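Local coordinates for protein hypothetical aspartyl-tRNA synthetase (PDB 1WYD) that probably attaches L-aspartate, activated by ATP, to both tRNA(Asp) and tRNA(Asn), as a non-discriminating class II aspartyl-tRNA synthetase, at residues 4-9 with 40-45; 45-50 with 79-84; 146-151 with 243-248; 273-278 with 316-321. All blocks are in the same frame, centred on the assembly; numbering follows the deposited sequence.

Contact 1. Residues 4-9 with 40-45; sequences SHFIAD and RDKTGL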
loop_
_atom_site.group_PDB
_atom_site.type_symbol
_atom_site.label_atom_id
_atom_site.label_comp_id
_atom_site.label_asym_id
_atom_site.label_seq_id
_atom_site.Cartn_x
_atom_site.Cartn_y
_atom_site.Cartn_z
ATOM N N SER B 4 4.155 -31.617 -0.602
ATOM C CA SER B 4 5.280 -31.565 -1.528
ATOM C C SER B 4 4.881 -30.753 -2.752
ATOM O O SER B 4 5.700 -30.002 -3.283
ATOM C CB SER B 4 5.738 -32.977 -1.940
ATOM O OG SER B 4 4.842 -33.552 -2.892
ATOM N N HIS B 5 3.641 -30.902 -3.217
ATOM C CA HIS B 5 3.200 -30.163 -4.409
ATOM C C HIS B 5 1.852 -29.472 -4.217
ATOM O O HIS B 5 0.970 -29.961 -3.496
ATOM C CB HIS B 5 3.161 -31.057 -5.681
ATOM C CG HIS B 5 4.488 -31.669 -6.052
ATOM N ND1 HIS B 5 5.091 -32.660 -5.304
ATOM C CD2 HIS B 5 5.329 -31.420 -7.085
ATOM C CE1 HIS B 5 6.245 -32.987 -5.853
ATOM N NE2 HIS B 5 6.412 -32.250 -6.936
ATOM N N PHE B 6 1.706 -28.325 -4.858
ATOM C CA PHE B 6 0.406 -27.730 -5.081
ATOM C C PHE B 6 -0.299 -28.522 -6.162
ATOM O O PHE B 6 0.349 -29.060 -7.063
ATOM C CB PHE B 6 0.573 -26.302 -5.554
ATOM C CG PHE B 6 0.904 -25.342 -4.455
ATOM C CD1 PHE B 6 2.236 -24.971 -4.218
ATOM C CD2 PHE B 6 -0.108 -24.797 -3.661
ATOM C CE1 PHE B 6 2.560 -24.062 -3.195
ATOM C CE2 PHE B 6 0.204 -23.888 -2.623
ATOM C CZ PHE B 6 1.549 -23.520 -2.402
ATOM N N ILE B 7 -1.625 -28.578 -6.098
ATOM C CA ILE B 7 -2.384 -29.433 -6.999
ATOM C C ILE B 7 -1.965 -29.202 -8.448
ATOM O O ILE B 7 -1.663 -30.149 -9.170
ATOM C CB ILE B 7 -3.901 -29.223 -6.800
ATOM C CG1 ILE B 7 -4.355 -29.880 -5.485
ATOM C CG2 ILE B 7 -4.706 -29.718 -8.012
ATOM C CD1 ILE B 7 -5.514 -29.158 -4.808
ATOM N N ALA B 8 -1.919 -27.936 -8.837
ATOM C CA ALA B 8 -1.622 -27.512 -10.194
ATOM C C ALA B 8 -0.186 -27.863 -10.667
ATOM O O ALA B 8 0.083 -27.866 -11.862
ATOM C CB ALA B 8 -1.883 -26.000 -10.326
ATOM N N ASP B 9 0.705 -28.157 -9.723
ATOM C CA ASP B 9 2.095 -28.539 -9.995
ATOM C C ASP B 9 2.258 -29.910 -10.683
ATOM O O ASP B 9 3.317 -30.193 -11.278
ATOM C CB ASP B 9 2.858 -28.639 -8.670
ATOM C CG ASP B 9 3.184 -27.301 -8.063
ATOM O OD1 ASP B 9 3.738 -27.300 -6.945
ATOM O OD2 ASP B 9 2.961 -26.216 -8.619
ATOM N N ARG B 40 -9.166 -28.685 -2.546
ATOM C CA ARG B 40 -8.886 -27.306 -2.980
ATOM C C ARG B 40 -7.675 -26.766 -2.251
ATOM O O ARG B 40 -7.563 -26.934 -1.036
ATOM C CB ARG B 40 -10.066 -26.382 -2.672
ATOM C CG ARG B 40 -9.865 -24.997 -3.236
ATOM C CD ARG B 40 -10.761 -23.924 -2.680
ATOM N NE ARG B 40 -11.972 -24.525 -2.178
ATOM C CZ ARG B 40 -12.339 -24.465 -0.898
ATOM N NH1 ARG B 40 -11.606 -23.769 -0.039
ATOM N NH2 ARG B 40 -13.451 -25.093 -0.516
ATOM N N ASP B 41 -6.785 -26.130 -2.997
ATOM C CA ASP B 41 -5.621 -25.413 -2.477
ATOM C C ASP B 41 -5.551 -24.130 -3.266
ATOM O O ASP B 41 -6.427 -23.884 -4.108
ATOM C CB ASP B 41 -4.311 -26.248 -2.497
ATOM C CG ASP B 41 -3.659 -26.390 -3.910
ATOM O OD1 ASP B 41 -2.709 -27.203 -4.028
ATOM O OD2 ASP B 41 -3.985 -25.753 -4.932
ATOM N N LYS B 42 -4.539 -23.306 -3.015
ATOM C CA LYS B 42 -4.517 -21.981 -3.648
ATOM C C LYS B 42 -4.380 -22.040 -5.191
ATOM O O LYS B 42 -4.723 -21.078 -5.859
ATOM C CB LYS B 42 -3.484 -21.046 -2.974
ATOM C CG LYS B 42 -2.153 -20.913 -3.690
ATOM C CD LYS B 42 -1.061 -20.199 -2.888
ATOM C CE LYS B 42 -1.037 -18.697 -3.157
ATOM N NZ LYS B 42 -0.541 -18.318 -4.518
ATOM N N THR B 43 -3.883 -23.153 -5.753
ATOM C CA THR B 43 -3.776 -23.278 -7.241
ATOM C C THR B 43 -5.023 -23.790 -7.945
ATOM O O THR B 43 -5.162 -23.631 -9.158
ATOM C CB THR B 43 -2.607 -24.170 -7.678
ATOM O OG1 THR B 43 -2.817 -25.508 -7.194
ATOM C CG2 THR B 43 -1.290 -23.691 -7.091
ATOM N N GLY B 44 -5.911 -24.436 -7.190
ATOM C CA GLY B 44 -7.224 -24.804 -7.692
ATOM C C GLY B 44 -7.657 -26.123 -7.123
ATOM O O GLY B 44 -7.365 -26.445 -5.948
ATOM N N LEU B 45 -8.333 -26.896 -7.964
ATOM C CA LEU B 45 -9.077 -28.072 -7.541
ATOM C C LEU B 45 -8.501 -29.340 -8.134
ATOM O O LEU B 45 -8.385 -29.466 -9.354
ATOM C CB LEU B 45 -10.530 -27.927 -7.976
ATOM C CG LEU B 45 -11.256 -26.707 -7.429
ATOM C CD1 LEU B 45 -12.493 -26.381 -8.252
ATOM C CD2 LEU B 45 -11.624 -26.924 -5.923
HETATM O O HOH W 1 -1.695 -29.018 -2.486
#
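The Phe6 ring meets Asp41 at its edge, where OD1 lies 3.6 Å from CD2 near the ring plane, and the carboxylate is turned 71° against the ring. Thr43 CG2, 3.8 Å from Phe6 CD2, and the Lys42 methylenes approach the ring obliquely. Asp41 OD1 takes the backbone N of Ile7 on the syn side at 2.7 Å in a nearly straight bond (168°), and a water links OD1 to His5 O. Its OD2 turns inward on its own hairpin and receives Thr43 OG1, Thr43 N (an Asx turn) and Gly44 N, over the type I turn from Asp41 to Gly44. With OG1 lodged between backbone N and carbonyl carbon (chi1 63°), Thr43 gives its hydroxyl proton to OD2 and accepts Ala8 N at 3.1 Å. Ile7 CD1 slides past the carboxylate to reach Gly44 O at 3.5 Å. The N-terminal loop, with its short 3-10 turn, is thus pinned to the hairpin turn between strands 34-41 and 44-50 of the OB fold. Ile7 also rests on Trp21 of strand 18-31, while Glu200 of the second subunit accepts from Lys42 N and packs on Phe6.

Contact 2. Residues 45-50 with 79-84; sequences LGQVVV and KRAPRG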
loop_
_atom_site.group_PDB
_atom_site.type_symbol
_atom_site.label_atom_id
_atom_site.label_comp_id
_atom_site.label_asym_id
_atom_site.label_seq_id
_atom_site.Cartn_x
_atom_site.Cartn_y
_atom_site.Cartn_z
ATOM N N LEU B 45 -8.333 -26.896 -7.964
ATOM C CA LEU B 45 -9.077 -28.072 -7.541
ATOM C C LEU B 45 -8.501 -29.340 -8.134
ATOM O O LEU B 45 -8.385 -29.466 -9.354
ATOM C CB LEU B 45 -10.530 -27.927 -7.976
ATOM C CG LEU B 45 -11.256 -26.707 -7.429
ATOM C CD1 LEU B 45 -12.493 -26.381 -8.252
ATOM C CD2 LEU B 45 -11.624 -26.924 -5.923
ATOM N N GLY B 46 -8.119 -30.271 -7.277
ATOM C CA GLY B 46 -7.739 -31.590 -7.712
ATOM C C GLY B 46 -8.774 -32.643 -7.365
ATOM O O GLY B 46 -9.771 -32.354 -6.713
ATOM N N GLN B 47 -8.526 -33.873 -7.804
ATOM C CA GLN B 47 -9.415 -35.011 -7.546
ATOM C C GLN B 47 -8.591 -36.059 -6.843
ATOM O O GLN B 47 -7.548 -36.457 -7.349
ATOM C CB GLN B 47 -9.956 -35.585 -8.873
ATOM C CG GLN B 47 -10.885 -36.795 -8.763
ATOM C CD GLN B 47 -11.564 -37.130 -10.100
ATOM O OE1 GLN B 47 -11.159 -38.076 -10.799
ATOM N NE2 GLN B 47 -12.598 -36.360 -10.451
ATOM N N VAL B 48 -9.037 -36.500 -5.676
ATOM C CA VAL B 48 -8.382 -37.615 -5.033
ATOM C C VAL B 48 -9.343 -38.786 -4.926
ATOM O O VAL B 48 -10.547 -38.601 -4.768
ATOM C CB VAL B 48 -7.595 -37.238 -3.683
ATOM C CG1 VAL B 48 -7.611 -35.751 -3.394
ATOM C CG2 VAL B 48 -7.992 -38.076 -2.443
ATOM N N VAL B 49 -8.797 -39.989 -5.047
ATOM C CA VAL B 49 -9.560 -41.223 -4.923
ATOM C C VAL B 49 -9.064 -42.031 -3.703
ATOM O O VAL B 49 -7.871 -42.079 -3.405
ATOM C CB VAL B 49 -9.513 -42.057 -6.251
ATOM C CG1 VAL B 49 -10.630 -43.116 -6.305
ATOM C CG2 VAL B 49 -9.623 -41.153 -7.474
ATOM N N VAL B 50 -10.010 -42.612 -2.979
ATOM C CA VAL B 50 -9.726 -43.512 -1.873
ATOM C C VAL B 50 -10.534 -44.760 -2.167
ATOM O O VAL B 50 -11.760 -44.754 -2.013
ATOM C CB VAL B 50 -10.188 -42.949 -0.493
ATOM C CG1 VAL B 50 -9.369 -43.546 0.630
ATOM C CG2 VAL B 50 -10.118 -41.430 -0.445
ATOM N N LYS B 79 -6.887 -38.369 -18.003
ATOM C CA LYS B 79 -7.489 -37.549 -19.066
ATOM C C LYS B 79 -9.006 -37.373 -18.894
ATOM O O LYS B 79 -9.550 -36.300 -19.206
ATOM C CB LYS B 79 -7.132 -38.084 -20.484
ATOM N N ARG B 80 -9.685 -38.409 -18.393
ATOM C CA ARG B 80 -11.064 -38.252 -17.928
ATOM C C ARG B 80 -11.085 -37.433 -16.623
ATOM O O ARG B 80 -12.150 -37.004 -16.164
ATOM C CB ARG B 80 -11.746 -39.626 -17.739
ATOM N N ALA B 81 -9.900 -37.214 -16.042
ATOM C CA ALA B 81 -9.747 -36.525 -14.762
ATOM C C ALA B 81 -9.153 -35.112 -14.937
ATOM O O ALA B 81 -8.533 -34.842 -15.968
ATOM C CB ALA B 81 -8.874 -37.362 -13.845
ATOM N N PRO B 82 -9.305 -34.234 -13.930
ATOM C CA PRO B 82 -8.878 -32.828 -14.037
ATOM C C PRO B 82 -7.405 -32.694 -14.409
ATOM O O PRO B 82 -6.562 -33.375 -13.794
ATOM C CB PRO B 82 -9.088 -32.288 -12.615
ATOM C CG PRO B 82 -10.091 -33.160 -12.018
ATOM C CD PRO B 82 -9.864 -34.518 -12.592
ATOM N N ARG B 83 -7.104 -31.834 -15.388
ATOM C CA ARG B 83 -5.724 -31.643 -15.851
ATOM C C ARG B 83 -5.056 -32.972 -16.209
ATOM O O ARG B 83 -3.825 -33.065 -16.255
ATOM C CB ARG B 83 -4.885 -30.984 -14.762
ATOM C CG ARG B 83 -4.974 -29.479 -14.641
ATOM C CD ARG B 83 -4.276 -28.980 -13.362
ATOM N NE ARG B 83 -5.233 -28.901 -12.260
ATOM C CZ ARG B 83 -5.766 -27.768 -11.827
ATOM N NH1 ARG B 83 -5.413 -26.606 -12.377
ATOM N NH2 ARG B 83 -6.645 -27.795 -10.832
ATOM N N GLY B 84 -5.869 -34.001 -16.417
ATOM C CA GLY B 84 -5.372 -35.319 -16.769
ATOM C C GLY B 84 -4.882 -36.212 -15.638
ATOM O O GLY B 84 -4.318 -37.273 -15.912
HETATM O O HOH W 2 -8.915 -25.685 -10.538
#
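Arg83 reaches the strand through one guanidinium nitrogen: NH2 donates to Leu45 O at 2.8 Å, with the oxygen close to the guanidinium plane. The bond is bent (139° at the hydrogen), and NH2 stands above the carbonyl plane of Leu45, 51° out of it. Beside this polar link is an apolar one, where the Gln47 side chain crosses the Pro82 ring at about a right angle and its CB lies 3.9 Å from Pro82 CD. Gln47 CG is anti to the backbone N (chi1 179°), which sends CG off the strand, and the extended chain carries CD to 4.0 Å from Pro82 CD. An alanine here keeps CB against Pro82 but would probably open a gap beside Pro82 CD, where the rest of the chain now lies. In the next shell, a water accepts from Leu45 N at 2.9 Å and from Arg83 NH2 at 3.1 Å, tying the guanidinium to the strand a second time. Ile7 and Ala8 of the N-terminal loop also pack on Arg83. This is a surface contact of the OB fold: the loop between strands 68-77 and 85-89 folds back on strand 44-50, which pairs in parallel with 85-89 and antiparallel with 34-41.

Contact 3. Residues 146-151 with 243-248; sequences ETLYKE and EKILHN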
loop_
_atom_site.group_PDB
_atom_site.type_symbol
_atom_site.label_atom_id
_atom_site.label_comp_id
_atom_site.label_asym_id
_atom_site.label_seq_id
_atom_site.Cartn_x
_atom_site.Cartn_y
_atom_site.Cartn_z
ATOM N N GLU B 146 4.394 -1.139 -11.284
ATOM C CA GLU B 146 5.396 -1.432 -12.315
ATOM C C GLU B 146 5.532 -0.304 -13.339
ATOM O O GLU B 146 6.626 0.207 -13.554
ATOM C CB GLU B 146 5.041 -2.768 -12.967
ATOM C CG GLU B 146 5.893 -3.186 -14.138
ATOM C CD GLU B 146 5.322 -4.434 -14.765
ATOM O OE1 GLU B 146 5.951 -5.510 -14.630
ATOM O OE2 GLU B 146 4.221 -4.338 -15.346
ATOM N N THR B 147 4.402 0.131 -13.908
ATOM C CA THR B 147 4.372 1.222 -14.865
ATOM C C THR B 147 4.954 2.480 -14.265
ATOM O O THR B 147 5.704 3.220 -14.938
ATOM C CB THR B 147 2.931 1.499 -15.348
ATOM O OG1 THR B 147 2.444 0.339 -16.010
ATOM C CG2 THR B 147 2.919 2.536 -16.491
ATOM N N LEU B 148 4.615 2.715 -12.992
ATOM C CA LEU B 148 5.005 3.936 -12.307
ATOM C C LEU B 148 6.497 4.000 -12.007
ATOM O O LEU B 148 7.105 5.087 -12.123
ATOM C CB LEU B 148 4.154 4.129 -11.041
ATOM C CG LEU B 148 2.782 4.652 -11.423
ATOM C CD1 LEU B 148 1.780 4.272 -10.346
ATOM C CD2 LEU B 148 2.833 6.153 -11.672
ATOM N N TYR B 149 7.075 2.852 -11.616
ATOM C CA TYR B 149 8.506 2.726 -11.352
ATOM C C TYR B 149 9.271 2.966 -12.618
ATOM O O TYR B 149 10.320 3.579 -12.587
ATOM C CB TYR B 149 8.900 1.315 -10.864
ATOM C CG TYR B 149 8.364 0.868 -9.546
ATOM C CD1 TYR B 149 8.426 1.696 -8.422
ATOM C CD2 TYR B 149 7.792 -0.398 -9.401
ATOM C CE1 TYR B 149 7.917 1.273 -7.186
ATOM C CE2 TYR B 149 7.279 -0.842 -8.149
ATOM C CZ TYR B 149 7.341 0.004 -7.052
ATOM O OH TYR B 149 6.855 -0.408 -5.797
ATOM N N LYS B 150 8.738 2.483 -13.738
ATOM C CA LYS B 150 9.361 2.714 -15.054
ATOM C C LYS B 150 9.454 4.207 -15.367
ATOM O O LYS B 150 10.351 4.623 -16.092
ATOM C CB LYS B 150 8.592 1.991 -16.160
ATOM C CG LYS B 150 9.421 1.595 -17.366
ATOM C CD LYS B 150 8.563 1.231 -18.629
ATOM C CE LYS B 150 7.779 -0.093 -18.491
ATOM N NZ LYS B 150 8.548 -1.281 -17.916
ATOM N N GLU B 151 8.542 5.010 -14.804
ATOM C CA GLU B 151 8.542 6.456 -15.074
ATOM C C GLU B 151 9.261 7.207 -13.977
ATOM O O GLU B 151 9.281 8.439 -13.945
ATOM C CB GLU B 151 7.132 6.994 -15.229
ATOM C CG GLU B 151 6.270 6.270 -16.260
ATOM C CD GLU B 151 6.715 6.542 -17.692
ATOM O OE1 GLU B 151 6.547 5.648 -18.550
ATOM O OE2 GLU B 151 7.231 7.645 -17.962
ATOM N N GLU B 243 -3.308 6.290 -19.116
ATOM C CA GLU B 243 -3.490 5.458 -20.308
ATOM C C GLU B 243 -2.491 4.301 -20.305
ATOM O O GLU B 243 -2.865 3.132 -20.413
ATOM C CB GLU B 243 -3.330 6.309 -21.595
ATOM C CG GLU B 243 -4.546 7.167 -21.985
ATOM C CD GLU B 243 -4.369 7.982 -23.286
ATOM O OE1 GLU B 243 -3.211 8.272 -23.708
ATOM O OE2 GLU B 243 -5.405 8.348 -23.899
ATOM N N LYS B 244 -1.221 4.618 -20.143
ATOM C CA LYS B 244 -0.203 3.578 -20.153
ATOM C C LYS B 244 -0.313 2.602 -18.979
ATOM O O LYS B 244 -0.071 1.400 -19.134
ATOM C CB LYS B 244 1.194 4.209 -20.211
ATOM C CG LYS B 244 1.505 4.851 -21.579
ATOM C CD LYS B 244 2.512 6.044 -21.483
ATOM C CE LYS B 244 3.976 5.588 -21.541
ATOM N NZ LYS B 244 4.919 6.749 -21.818
ATOM N N ILE B 245 -0.645 3.147 -17.803
ATOM C CA ILE B 245 -0.935 2.377 -16.590
ATOM C C ILE B 245 -2.070 1.371 -16.842
ATOM O O ILE B 245 -1.906 0.171 -16.662
ATOM C CB ILE B 245 -1.309 3.364 -15.427
ATOM C CG1 ILE B 245 -0.075 4.160 -14.965
ATOM C CG2 ILE B 245 -1.995 2.617 -14.241
ATOM C CD1 ILE B 245 -0.369 5.059 -13.800
ATOM N N LEU B 246 -3.210 1.882 -17.285
ATOM C CA LEU B 246 -4.410 1.069 -17.500
ATOM C C LEU B 246 -4.170 -0.003 -18.526
ATOM O O LEU B 246 -4.649 -1.119 -18.401
ATOM C CB LEU B 246 -5.548 1.940 -17.992
ATOM C CG LEU B 246 -6.222 2.896 -17.030
ATOM C CD1 LEU B 246 -7.404 3.509 -17.744
ATOM C CD2 LEU B 246 -6.699 2.128 -15.828
ATOM N N HIS B 247 -3.397 0.349 -19.535
ATOM C CA HIS B 247 -3.007 -0.580 -20.565
ATOM C C HIS B 247 -2.164 -1.697 -19.974
ATOM O O HIS B 247 -2.364 -2.882 -20.290
ATOM C CB HIS B 247 -2.239 0.159 -21.670
ATOM C CG HIS B 247 -1.908 -0.704 -22.838
ATOM N ND1 HIS B 247 -2.815 -0.973 -23.841
ATOM C CD2 HIS B 247 -0.800 -1.416 -23.128
ATOM C CE1 HIS B 247 -2.264 -1.783 -24.725
ATOM N NE2 HIS B 247 -1.045 -2.075 -24.309
ATOM N N ASN B 248 -1.219 -1.357 -19.113
ATOM C CA ASN B 248 -0.393 -2.426 -18.541
ATOM C C ASN B 248 -1.196 -3.310 -17.579
ATOM O O ASN B 248 -0.912 -4.526 -17.432
ATOM C CB ASN B 248 0.837 -1.828 -17.876
ATOM C CG ASN B 248 1.807 -2.864 -17.393
ATOM O OD1 ASN B 248 2.317 -3.658 -18.187
ATOM N ND2 ASN B 248 2.123 -2.835 -16.077
#
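Thr147 faces Ile245 where two helices of the class II synthetase domain, 128-150 and 235-256, pack with their local axes 9.6 Å apart and with 138° between their N-to-C directions, nearer antiparallel than parallel. The threonine methyl, CG2, is anti to the backbone N (chi1 -62°, measured to OG1) and lies 3.7 Å from Ile245 CG1, the two side chains crossing obliquely. Farther out on the isoleucine, CD1 meets the branched end of Leu148, 4.0 Å from its CG and about as far from each methyl. Ile245 CG1 is anti to its carbonyl carbon and CD1 continues the chain in an extended form, which carries the terminal methyl from the helix to the leucine. On its other branch Thr147 shows OG1 to Asn248, whose side chain slides past it in the opposite direction with CB at 3.3 Å. That hydroxyl is bonded within its own helix, to Ala143 O, which also accepts from Asn248 ND2.

Toward solvent, Glu151 and Lys244 cross at about a right angle and form a long salt bridge, OE1 to NZ 3.8 Å; the glutamate is bent at chi2 and the lysine at chi3. Ile245 also touches Phe397 of strand 394-400, so helix 235-256 backs onto the central sheet. At the opposite end of the contact, Glu146 is extended beyond CG, and its OE2, through the anti lone pair, accepts Asn248 ND2 at 2.7 Å and 165°, nearly in the amide plane.

Contact 4. Residues 273-278 with 316-321; sequences IPIKRL and LYFIVD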
loop_
_atom_site.group_PDB
_atom_site.type_symbol
_atom_site.label_atom_id
_atom_site.label_comp_id
_atom_site.label_asym_id
_atom_site.label_seq_id
_atom_site.Cartn_x
_atom_site.Cartn_y
_atom_site.Cartn_z
ATOM N N ILE B 273 -5.284 3.632 -27.421
ATOM C CA ILE B 273 -4.529 4.839 -27.114
ATOM C C ILE B 273 -4.470 5.688 -28.381
ATOM O O ILE B 273 -3.912 5.254 -29.395
ATOM C CB ILE B 273 -3.083 4.477 -26.621
ATOM C CG1 ILE B 273 -3.132 3.724 -25.275
ATOM C CG2 ILE B 273 -2.185 5.726 -26.547
ATOM C CD1 ILE B 273 -1.845 2.903 -24.926
ATOM N N PRO B 274 -5.033 6.894 -28.328
ATOM C CA PRO B 274 -5.562 7.470 -27.083
ATOM C C PRO B 274 -6.975 7.003 -26.763
ATOM O O PRO B 274 -7.702 6.544 -27.659
ATOM C CB PRO B 274 -5.563 8.969 -27.366
ATOM C CG PRO B 274 -5.729 9.080 -28.873
ATOM C CD PRO B 274 -5.234 7.786 -29.489
ATOM N N ILE B 275 -7.347 7.097 -25.488
ATOM C CA ILE B 275 -8.716 6.888 -25.088
ATOM C C ILE B 275 -9.516 8.081 -25.620
ATOM O O ILE B 275 -9.030 9.201 -25.617
ATOM C CB ILE B 275 -8.813 6.748 -23.543
ATOM C CG1 ILE B 275 -8.330 5.364 -23.111
ATOM C CG2 ILE B 275 -10.237 6.942 -23.041
ATOM C CD1 ILE B 275 -7.764 5.311 -21.679
ATOM N N LYS B 276 -10.733 7.841 -26.095
ATOM C CA LYS B 276 -11.590 8.927 -26.549
ATOM C C LYS B 276 -11.690 10.037 -25.494
ATOM O O LYS B 276 -11.937 9.730 -24.318
ATOM C CB LYS B 276 -12.979 8.361 -26.882
ATOM C CG LYS B 276 -14.025 9.414 -27.298
ATOM C CD LYS B 276 -14.125 9.558 -28.824
ATOM C CE LYS B 276 -15.347 10.373 -29.211
ATOM N NZ LYS B 276 -14.986 11.808 -29.367
ATOM N N ARG B 277 -11.450 11.299 -25.895
ATOM C CA ARG B 277 -11.744 12.467 -25.036
ATOM C C ARG B 277 -12.988 13.167 -25.504
ATOM O O ARG B 277 -13.170 13.403 -26.697
ATOM C CB ARG B 277 -10.624 13.518 -24.938
ATOM C CG ARG B 277 -9.369 13.261 -25.740
ATOM C CD ARG B 277 -8.158 14.128 -25.352
ATOM N NE ARG B 277 -8.476 15.508 -24.949
ATOM C CZ ARG B 277 -7.769 16.205 -24.039
ATOM N NH1 ARG B 277 -6.717 15.652 -23.448
ATOM N NH2 ARG B 277 -8.099 17.458 -23.720
ATOM N N LEU B 278 -13.836 13.512 -24.549
ATOM C CA LEU B 278 -15.049 14.210 -24.823
ATOM C C LEU B 278 -15.061 15.371 -23.870
ATOM O O LEU B 278 -14.931 15.173 -22.649
ATOM C CB LEU B 278 -16.207 13.270 -24.528
ATOM C CG LEU B 278 -17.633 13.751 -24.722
ATOM C CD1 LEU B 278 -17.915 13.818 -26.191
ATOM C CD2 LEU B 278 -18.558 12.790 -24.063
ATOM N N LEU B 316 -14.979 3.311 -22.733
ATOM C CA LEU B 316 -13.879 3.882 -21.991
ATOM C C LEU B 316 -13.506 5.229 -22.578
ATOM O O LEU B 316 -12.919 5.307 -23.671
ATOM C CB LEU B 316 -12.705 2.900 -22.000
ATOM C CG LEU B 316 -11.605 3.061 -20.975
ATOM C CD1 LEU B 316 -12.100 2.713 -19.576
ATOM C CD2 LEU B 316 -10.416 2.214 -21.394
ATOM N N TYR B 317 -13.897 6.284 -21.871
ATOM C CA TYR B 317 -13.681 7.626 -22.326
ATOM C C TYR B 317 -13.391 8.578 -21.150
ATOM O O TYR B 317 -13.855 8.358 -20.014
ATOM C CB TYR B 317 -14.915 8.070 -23.122
ATOM C CG TYR B 317 -16.213 7.988 -22.365
ATOM C CD1 TYR B 317 -16.799 9.125 -21.846
ATOM C CD2 TYR B 317 -16.849 6.776 -22.163
ATOM C CE1 TYR B 317 -17.992 9.067 -21.124
ATOM C CE2 TYR B 317 -18.032 6.696 -21.456
ATOM C CZ TYR B 317 -18.612 7.854 -20.930
ATOM O OH TYR B 317 -19.806 7.788 -20.208
ATOM N N PHE B 318 -12.618 9.625 -21.415
ATOM C CA PHE B 318 -12.431 10.719 -20.460
ATOM C C PHE B 318 -13.497 11.794 -20.675
ATOM O O PHE B 318 -13.798 12.147 -21.808
ATOM C CB PHE B 318 -11.092 11.426 -20.726
ATOM C CG PHE B 318 -9.861 10.636 -20.362
ATOM C CD1 PHE B 318 -9.021 10.160 -21.345
ATOM C CD2 PHE B 318 -9.484 10.470 -19.018
ATOM C CE1 PHE B 318 -7.849 9.471 -21.011
ATOM C CE2 PHE B 318 -8.311 9.785 -18.670
ATOM C CZ PHE B 318 -7.503 9.286 -19.664
ATOM N N ILE B 319 -14.055 12.339 -19.592
ATOM C CA ILE B 319 -14.723 13.628 -19.675
ATOM C C ILE B 319 -13.819 14.746 -19.122
ATOM O O ILE B 319 -13.690 14.926 -17.893
ATOM C CB ILE B 319 -16.067 13.650 -18.978
ATOM C CG1 ILE B 319 -16.986 12.561 -19.513
ATOM C CG2 ILE B 319 -16.714 15.006 -19.222
ATOM C CD1 ILE B 319 -18.383 12.633 -18.886
ATOM N N VAL B 320 -13.254 15.515 -20.054
ATOM C CA VAL B 320 -12.279 16.576 -19.793
ATOM C C VAL B 320 -12.872 17.995 -19.741
ATOM O O VAL B 320 -14.013 18.239 -20.144
ATOM C CB VAL B 320 -11.118 16.527 -20.834
ATOM C CG1 VAL B 320 -10.503 15.146 -20.889
ATOM C CG2 VAL B 320 -11.595 16.940 -22.184
ATOM N N ASP B 321 -12.076 18.933 -19.252
ATOM C CA ASP B 321 -12.440 20.337 -19.257
ATOM C C ASP B 321 -13.804 20.654 -18.575
ATOM O O ASP B 321 -14.642 21.351 -19.161
ATOM C CB ASP B 321 -12.349 20.924 -20.696
ATOM C CG ASP B 321 -10.933 20.793 -21.313
ATOM O OD1 ASP B 321 -10.756 20.999 -22.531
ATOM O OD2 ASP B 321 -9.919 20.501 -20.654
HETATM O O HOH W 3 -11.740 5.050 -25.941
HETATM O O HOH W 4 -9.589 19.521 -24.254
#
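With CG2 anti to its backbone N and CG1 beside that N (chi1 -76°), Ile275 sets CG2 3.2 Å from Leu316 O and 3.8 Å from Phe318 CD1, while CD1 meets Leu316 CD2. Phe318 CG is anti to its carbonyl carbon (chi1 -71°), and the ring beyond it is met obliquely by Ile275 CG2. An alanine in place of Ile275 would probably leave a gap against Phe318 CD1 and Leu316 CD2, and the ring less firmly held. Next along, the strands pair in parallel: Phe318 N donates to Lys276 O (3.0 Å), Leu278 N to Phe318 O (3.1 Å) and Val320 N to Leu278 O. Before this ladder a water spans Lys276 N and Leu316 O. Beyond it, Val320 CG1 lies 4.3 Å over the centre of the Arg277 guanidinium, and a second water at the guanidinium edge joins NH2 to Asp321 OD1, which also has a salt bridge to Lys334. Strand 276-279 is an outermost strand, within this chain, of the mostly antiparallel class II sheet, beside 316-320, whose other neighbour is 343-348. Leu278, Tyr317 and Ile319 pack on helix 302-312; on the reverse face Arg277 and Phe318 meet helix 235-256.

Overall arrangement
Contacts 1 and 2 are both in the OB-fold region, their centres 12 Å apart. They share Leu45, and Ile7 CG2 of the first packs on Gly46 N of the second at 3.5 Å. Contacts 3 and 4 lie in the class II domain, 18 Å between centres, and touch through Glu243, whose OE2 is probably hydrogen-bonded to Ile275 N at 2.8 Å. Between the pairs no atoms meet: contact 1 is about 18 Å from contact 3 at nearest atoms. Contacts 3 and 4 come nearer to the predicted ligand sites: the Ile319 side chain is about 8 Å from that of Glu352, predicted to bind ATP and magnesium, and that of Ile245 about 10 Å from that of Leu401, predicted to bind ATP.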